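PDB 3WUC: galectin from Xenopus laevis, which binds lactose and, as a proto-type galectin with a beta-sandwich fold, probably other beta-galactosides, and perhaps laminin. Local coordinates for residues Asn51-Phe54 against Glu55-Val58. Numbering follows the deposited sequence.
Sequences NPRF and EYSV. With GLC (alpha-D-glucopyranose), chain D; GAL (beta-D-galactopyranose), chain C.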
loop_
_atom_site.group_PDB
_atom_site.type_symbol
_atom_site.label_atom_id
_atom_site.label_comp_id
_atom_site.label_asym_id
_atom_site.label_seq_id
_atom_site.Cartn_x
_atom_site.Cartn_y
_atom_site.Cartn_z
ATOM N N ASN B 51 -20.087 9.212 -9.232
ATOM C CA ASN B 51 -20.936 8.179 -9.633
ATOM C C ASN B 51 -20.725 7.719 -11.107
ATOM O O ASN B 51 -21.472 8.082 -12.012
ATOM C CB ASN B 51 -22.392 8.587 -9.400
ATOM C CG ASN B 51 -23.435 7.467 -9.615
ATOM O OD1 ASN B 51 -24.588 7.836 -10.050
ATOM N ND2 ASN B 51 -23.128 6.185 -9.390
ATOM N N PRO B 52 -19.689 6.929 -11.354
ATOM C CA PRO B 52 -19.604 6.399 -12.703
ATOM C C PRO B 52 -20.767 5.469 -13.035
ATOM O O PRO B 52 -21.125 4.593 -12.292
ATOM C CB PRO B 52 -18.253 5.663 -12.687
ATOM C CG PRO B 52 -17.442 6.230 -11.526
ATOM C CD PRO B 52 -18.571 6.503 -10.517
ATOM N N ARG B 53 -21.423 5.749 -14.196
ATOM C CA ARG B 53 -22.592 5.034 -14.675
ATOM C C ARG B 53 -22.269 4.296 -15.960
ATOM O O ARG B 53 -21.952 4.936 -16.981
ATOM C CB ARG B 53 -23.706 5.978 -14.998
ATOM C CG ARG B 53 -24.201 6.642 -13.670
ATOM C CD ARG B 53 -25.091 7.874 -13.894
ATOM N NE ARG B 53 -25.618 8.363 -12.606
ATOM C CZ ARG B 53 -26.723 9.122 -12.464
ATOM N NH1 ARG B 53 -27.397 9.564 -13.558
ATOM N NH2 ARG B 53 -27.108 9.461 -11.271
ATOM N N PHE B 54 -22.340 2.990 -15.838
ATOM C CA PHE B 54 -22.244 2.121 -17.031
ATOM C C PHE B 54 -23.513 2.359 -17.908
ATOM O O PHE B 54 -23.407 2.681 -19.103
ATOM C CB PHE B 54 -22.022 0.643 -16.646
ATOM C CG PHE B 54 -20.775 0.427 -15.899
ATOM C CD1 PHE B 54 -19.576 0.325 -16.566
ATOM C CD2 PHE B 54 -20.786 0.349 -14.507
ATOM C CE1 PHE B 54 -18.385 0.093 -15.863
ATOM C CE2 PHE B 54 -19.603 0.137 -13.811
ATOM C CZ PHE B 54 -18.405 -0.004 -14.528
ATOM N N GLU B 55 -24.668 2.173 -17.316
ATOM C CA GLU B 55 -25.950 2.558 -17.910
ATOM C C GLU B 55 -26.974 2.825 -16.821
ATOM O O GLU B 55 -27.418 1.920 -16.162
ATOM C CB GLU B 55 -26.417 1.420 -18.853
ATOM C CG GLU B 55 -27.145 1.911 -20.084
ATOM C CD GLU B 55 -27.282 0.841 -21.159
ATOM O OE1 GLU B 55 -28.422 0.354 -21.333
ATOM O OE2 GLU B 55 -26.259 0.467 -21.806
ATOM N N TYR B 56 -27.344 4.084 -16.662
ATOM C CA TYR B 56 -28.321 4.481 -15.677
ATOM C C TYR B 56 -28.950 5.751 -16.126
ATOM O O TYR B 56 -28.290 6.689 -16.536
ATOM C CB TYR B 56 -27.634 4.621 -14.308
ATOM C CG TYR B 56 -28.530 4.951 -13.170
ATOM C CD1 TYR B 56 -29.088 3.932 -12.432
ATOM C CD2 TYR B 56 -28.793 6.271 -12.837
ATOM C CE1 TYR B 56 -29.917 4.226 -11.407
ATOM C CE2 TYR B 56 -29.637 6.599 -11.787
ATOM C CZ TYR B 56 -30.169 5.536 -11.068
ATOM O OH TYR B 56 -31.005 5.710 -10.027
ATOM N N SER B 57 -30.277 5.830 -16.020
ATOM C CA SER B 57 -31.001 6.991 -16.449
ATOM C C SER B 57 -30.663 7.274 -17.912
ATOM O O SER B 57 -30.552 6.327 -18.694
ATOM C CB SER B 57 -30.787 8.194 -15.520
ATOM O OG SER B 57 -31.473 9.370 -15.956
ATOM N N VAL B 58 -30.428 8.526 -18.269
ATOM C CA VAL B 58 -30.028 8.877 -19.628
ATOM C C VAL B 58 -28.525 8.686 -19.916
ATOM O O VAL B 58 -28.016 9.068 -20.973
ATOM C CB VAL B 58 -30.371 10.378 -19.920
ATOM C CG1 VAL B 58 -31.879 10.597 -19.799
ATOM C CG2 VAL B 58 -29.647 11.297 -18.943
HETATM C C1 GLC D . -32.754 12.262 -13.265
HETATM C C2 GLC D . -31.234 12.155 -13.469
HETATM C C3 GLC D . -30.732 11.053 -12.527
HETATM C C4 GLC D . -31.145 11.205 -11.058
HETATM C C5 GLC D . -32.666 11.409 -10.971
HETATM C C6 GLC D . -33.072 11.794 -9.543
HETATM O O1 GLC D . -33.251 11.033 -13.731
HETATM O O2 GLC D . -30.954 11.796 -14.805
HETATM O O3 GLC D . -29.289 11.133 -12.584
HETATM O O4 GLC D . -30.732 10.026 -10.326
HETATM O O5 GLC D . -33.081 12.445 -11.897
HETATM O O6 GLC D . -32.465 12.931 -8.854
HETATM C C1 GAL C . -30.069 10.320 -9.102
HETATM C C2 GAL C . -29.744 8.962 -8.540
HETATM C C3 GAL C . -28.931 9.090 -7.271
HETATM C C4 GAL C . -27.731 9.993 -7.532
HETATM C C5 GAL C . -28.235 11.323 -8.138
HETATM C C6 GAL C . -27.061 12.229 -8.444
HETATM O O2 GAL C . -31.012 8.350 -8.194
HETATM O O3 GAL C . -28.631 7.835 -6.726
HETATM O O4 GAL C . -26.762 9.311 -8.368
HETATM O O5 GAL C . -28.895 11.034 -9.360
HETATM O O6 GAL C . -27.455 13.433 -9.081
#
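At F54 and E55 the chain turns a corner where strand 45-53 gives way to the loop before strand 62-69, bringing Y56 back alongside R53. The R53 chain runs extended from CG to NE, and Y56 crosses it at an angle: CB packs near CG and CD of R53, while CD2 sits over the centre of one guanidinium face, 3.5 Å from R53 CZ. With planes 64° apart the two groups do not stack, and R53 NH1 lies at the edge of the tyrosine ring, in its plane. Y56 has CG anti to its own N (chi1 -177°), which brings the ring to the guanidinium, and its hydroxyl is hydrogen-bonded to M3 O. From the strand side, N51 OD1 receives R53 NE at 2.8 Å from above the carbonyl plane, and R53 NH2 nearly along the C=O axis. This side-on grip lies in the guanidinium plane and fixes its rotation; R34 also donates to OD1, and D59 forms a salt bridge with R53 NH1. The terminal nitrogens thereby face the disaccharide edge-on. R53 NH1 bonds GLC O3 at 2.6 Å, and NH2 bonds GAL O4 at 2.9 Å, with weak additional bonds to GLC O3 and to the ring oxygen GAL O5. Past the tyrosine, S57 OG is hydrogen-bonded to GLC O2 at 2.7 Å. F54 points away from the sugar and meets F82 edge-to-face. R34, H49 and N66 also bond the galactose, E76 bonds both sugars, and W73 belongs to the pocket. R53, held by N51, joins galactose O4 to glucose O3; with H49 this is the H-x-N-P-R signature of the galectin carbohydrate-recognition domain.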